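Local coordinates for protein MxaA (Stigmatella aurantiaca, PDB 4W4T) that probably works as the nonribosomal peptide synthetase of the myxalamid PKS-NRPS pathway, its terminal NADPH-binding reductase domain releasing the product by reduction, at residues Ile83-Arg88 / Asn97-Asn102. Sequence-based numbering, arbitrary orientation.
Sequences IYCLVR and NRIRKN
A bend at chi3 (65°) turns the guanidinium of R98 back toward the strand end, bringing NH1 to the backbone of R88, while I99, with CG1 anti to its carbonyl carbon and an extended chi2, carries CD1 to CB of C85. NH1 of R98 donates to O of R88 over 2.9 Å, meeting a lone pair in the carbonyl plane, though the N-H...O angle of 137° makes the bond far from straight. The same NH1 reaches a water 3.3 Å away, which also accepts from N of R88 at 3.1 Å, so R98 is tied to both polar backbone atoms of R88. CG2 of V87 lies 3.6 Å from NH1 of R98, approaching the guanidinium obliquely. Strand 82-87 and helix 92-105 open a beta-alpha-beta unit, completed by strand 117-121, of the Rossmann fold; the two short segments run nearly perpendicular (100°). Deeper in, CD1 of I99 packs on CB of C85 at 3.6 Å and less closely on CG1 of V87, while L72 of helix 66-78 also touches I99. R88 and R98 both bind NADPH, absent from this chain; their NH1 atoms stand 5.3 Å apart, and an arginine at the end of the second strand with another on the following helix is consistent with recognition of the NADPH 2'-phosphate. R88 also makes a long, weak ion pair with D123, another NADPH-binding residue.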
ATOM      1  N   ILE A  83     -24.895 -13.923 -24.888  1.00 23.02           N
ATOM      2  CA  ILE A  83     -23.795 -13.912 -23.929  1.00 24.05           C
ATOM      3  C   ILE A  83     -24.278 -13.423 -22.574  1.00 20.72           C
ATOM      4  O   ILE A  83     -24.431 -12.223 -22.354  1.00 22.99           O
ATOM      5  CB  ILE A  83     -22.608 -13.014 -24.388  1.00 22.81           C
ATOM      6  CG1 ILE A  83     -22.267 -13.231 -25.874  1.00 22.71           C
ATOM      7  CG2 ILE A  83     -21.389 -13.243 -23.478  1.00 21.09           C
ATOM      8  CD1 ILE A  83     -21.812 -14.637 -26.228  1.00 25.61           C
ATOM      9  N   TYR A  84     -24.506 -14.366 -21.668  1.00 21.05           N
ATOM     10  CA  TYR A  84     -24.833 -14.039 -20.290  1.00 22.08           C
ATOM     11  C   TYR A  84     -23.586 -13.534 -19.581  1.00 19.96           C
ATOM     12  O   TYR A  84     -22.561 -14.206 -19.601  1.00 20.60           O
ATOM     13  CB  TYR A  84     -25.396 -15.260 -19.561  1.00 19.82           C
ATOM     14  CG  TYR A  84     -26.771 -15.678 -20.035  1.00 25.33           C
ATOM     15  CD1 TYR A  84     -26.952 -16.311 -21.261  1.00 24.90           C
ATOM     16  CD2 TYR A  84     -27.889 -15.448 -19.246  1.00 27.88           C
ATOM     17  CE1 TYR A  84     -28.224 -16.696 -21.690  1.00 28.30           C
ATOM     18  CE2 TYR A  84     -29.156 -15.827 -19.664  1.00 31.31           C
ATOM     19  CZ  TYR A  84     -29.318 -16.447 -20.881  1.00 33.44           C
ATOM     20  OH  TYR A  84     -30.588 -16.822 -21.274  1.00 40.03           O
ATOM     21  N   CYS A  85     -23.686 -12.367 -18.958  1.00 17.76           N
ATOM     22  CA  CYS A  85     -22.549 -11.753 -18.283  1.00 19.88           C
ATOM     23  C   CYS A  85     -22.776 -11.537 -16.794  1.00 19.59           C
ATOM     24  O   CYS A  85     -23.587 -10.717 -16.398  1.00 21.95           O
ATOM     25  CB  CYS A  85     -22.209 -10.415 -18.932  1.00 18.71           C
ATOM     26  SG  CYS A  85     -21.686 -10.577 -20.639  1.00 22.76           S
ATOM     27  N   LEU A  86     -22.021 -12.253 -15.973  1.00 17.84           N
ATOM     28  CA  LEU A  86     -22.130 -12.109 -14.529  1.00 19.41           C
ATOM     29  C   LEU A  86     -21.628 -10.728 -14.114  1.00 22.19           C
ATOM     30  O   LEU A  86     -20.526 -10.329 -14.486  1.00 19.15           O
ATOM     31  CB  LEU A  86     -21.332 -13.212 -13.827  1.00 18.86           C
ATOM     32  CG  LEU A  86     -21.541 -13.345 -12.320  1.00 19.90           C
ATOM     33  CD1 LEU A  86     -22.899 -13.972 -12.037  1.00 20.21           C
ATOM     34  CD2 LEU A  86     -20.423 -14.175 -11.726  1.00 19.91           C
ATOM     35  N   VAL A  87     -22.433  -9.991 -13.355  1.00 17.07           N
ATOM     36  CA  VAL A  87     -22.078  -8.632 -12.982  1.00 19.55           C
ATOM     37  C   VAL A  87     -22.716  -8.232 -11.655  1.00 22.94           C
ATOM     38  O   VAL A  87     -23.896  -8.500 -11.419  1.00 21.14           O
ATOM     39  CB  VAL A  87     -22.501  -7.623 -14.094  1.00 23.09           C
ATOM     40  CG1 VAL A  87     -24.013  -7.729 -14.375  1.00 22.41           C
ATOM     41  CG2 VAL A  87     -22.112  -6.201 -13.722  1.00 22.14           C
ATOM     42  N   ARG A  88     -21.926  -7.610 -10.783  1.00 24.24           N
ATOM     43  CA  ARG A  88     -22.436  -7.046  -9.534  1.00 25.69           C
ATOM     44  C   ARG A  88     -23.237  -5.785  -9.804  1.00 27.63           C
ATOM     45  O   ARG A  88     -22.688  -4.785 -10.264  1.00 25.26           O
ATOM     46  CB  ARG A  88     -21.298  -6.705  -8.568  1.00 30.11           C
ATOM     47  CG  ARG A  88     -20.466  -7.882  -8.105  1.00 34.10           C
ATOM     48  CD  ARG A  88     -19.319  -7.439  -7.189  1.00 40.46           C
ATOM     49  NE  ARG A  88     -19.785  -6.924  -5.903  1.00 49.66           N
ATOM     50  CZ  ARG A  88     -19.673  -5.658  -5.514  1.00 60.73           C
ATOM     51  NH1 ARG A  88     -19.109  -4.762  -6.316  1.00 64.96           N
ATOM     52  NH2 ARG A  88     -20.125  -5.285  -4.322  1.00 62.92           N
ATOM     53  N   ASN A  97     -25.639  -1.383 -17.901  1.00 30.53           N
ATOM     54  CA  ASN A  97     -24.927  -0.105 -17.945  1.00 31.78           C
ATOM     55  C   ASN A  97     -23.446  -0.260 -17.633  1.00 30.45           C
ATOM     56  O   ASN A  97     -22.603   0.357 -18.279  1.00 29.79           O
ATOM     57  CB  ASN A  97     -25.536   0.906 -16.973  1.00 31.89           C
ATOM     58  CG  ASN A  97     -26.959   1.270 -17.331  1.00 35.67           C
ATOM     59  OD1 ASN A  97     -27.418   1.019 -18.447  1.00 35.37           O
ATOM     60  ND2 ASN A  97     -27.665   1.876 -16.387  1.00 36.74           N
ATOM     61  N   ARG A  98     -23.136  -1.073 -16.633  1.00 26.79           N
ATOM     62  CA  ARG A  98     -21.748  -1.323 -16.267  1.00 26.51           C
ATOM     63  C   ARG A  98     -21.012  -1.992 -17.424  1.00 26.89           C
ATOM     64  O   ARG A  98     -19.931  -1.566 -17.811  1.00 28.72           O
ATOM     65  CB  ARG A  98     -21.660  -2.188 -15.006  1.00 28.76           C
ATOM     66  CG  ARG A  98     -22.186  -1.523 -13.743  1.00 28.82           C
ATOM     67  CD  ARG A  98     -21.720  -2.272 -12.495  1.00 31.02           C
ATOM     68  NE  ARG A  98     -20.266  -2.198 -12.327  1.00 32.75           N
ATOM     69  CZ  ARG A  98     -19.513  -3.182 -11.842  1.00 30.62           C
ATOM     70  NH1 ARG A  98     -20.071  -4.333 -11.474  1.00 27.37           N
ATOM     71  NH2 ARG A  98     -18.203  -3.021 -11.735  1.00 29.23           N
ATOM     72  N   ILE A  99     -21.606  -3.036 -17.984  1.00 25.95           N
ATOM     73  CA  ILE A  99     -20.986  -3.736 -19.095  1.00 24.72           C
ATOM     74  C   ILE A  99     -20.793  -2.790 -20.281  1.00 28.85           C
ATOM     75  O   ILE A  99     -19.696  -2.711 -20.854  1.00 25.40           O
ATOM     76  CB  ILE A  99     -21.818  -4.939 -19.493  1.00 23.48           C
ATOM     77  CG1 ILE A  99     -21.835  -5.938 -18.335  1.00 22.73           C
ATOM     78  CG2 ILE A  99     -21.260  -5.587 -20.736  1.00 23.11           C
ATOM     79  CD1 ILE A  99     -22.941  -6.967 -18.436  1.00 22.93           C
ATOM     80  N   ARG A 100     -21.835  -2.036 -20.625  1.00 26.66           N
ATOM     81  CA  ARG A 100     -21.731  -1.107 -21.752  1.00 29.72           C
ATOM     82  C   ARG A 100     -20.640  -0.058 -21.533  1.00 29.62           C
ATOM     83  O   ARG A 100     -19.825   0.195 -22.427  1.00 30.43           O
ATOM     84  CB  ARG A 100     -23.061  -0.404 -22.010  1.00 31.29           C
ATOM     85  CG  ARG A 100     -23.035   0.466 -23.262  1.00 33.76           C
ATOM     86  CD  ARG A 100     -24.302   1.300 -23.415  1.00 35.92           C
ATOM     87  NE  ARG A 100     -24.477   2.208 -22.288  1.00 39.30           N
ATOM     88  CZ  ARG A 100     -25.385   2.051 -21.330  1.00 38.73           C
ATOM     89  NH1 ARG A 100     -26.236   1.026 -21.368  1.00 39.26           N
ATOM     90  NH2 ARG A 100     -25.450   2.933 -20.338  1.00 39.27           N
ATOM     91  N   LYS A 101     -20.616   0.546 -20.350  1.00 28.19           N
ATOM     92  CA  LYS A 101     -19.640   1.587 -20.061  1.00 29.76           C
ATOM     93  C   LYS A 101     -18.211   1.053 -20.131  1.00 32.24           C
ATOM     94  O   LYS A 101     -17.302   1.737 -20.635  1.00 29.88           O
ATOM     95  CB  LYS A 101     -19.902   2.214 -18.688  1.00 32.73           C
ATOM     96  CG  LYS A 101     -21.104   3.165 -18.658  1.00 37.20           C
ATOM     97  CD  LYS A 101     -21.255   3.852 -17.301  1.00 41.11           C
ATOM     98  CE  LYS A 101     -22.516   4.713 -17.247  1.00 43.39           C
ATOM     99  NZ  LYS A 101     -22.527   5.765 -18.311  1.00 43.05           N
ATOM    100  N   ASN A 102     -18.009  -0.161 -19.623  1.00 27.91           N
ATOM    101  CA  ASN A 102     -16.689  -0.783 -19.691  1.00 27.53           C
ATOM    102  C   ASN A 102     -16.240  -0.900 -21.138  1.00 26.45           C
ATOM    103  O   ASN A 102     -15.118  -0.526 -21.475  1.00 29.12           O
ATOM    104  CB  ASN A 102     -16.688  -2.165 -19.028  1.00 27.36           C
ATOM    105  CG  ASN A 102     -15.284  -2.754 -18.901  1.00 24.13           C
ATOM    106  OD1 ASN A 102     -14.366  -2.079 -18.462  1.00 23.90           O
ATOM    107  ND2 ASN A 102     -15.125  -4.020 -19.279  1.00 22.19           N
TER
HETATM  108  O   HOH W   1     -18.927  -7.412 -11.476  1.00 24.67           O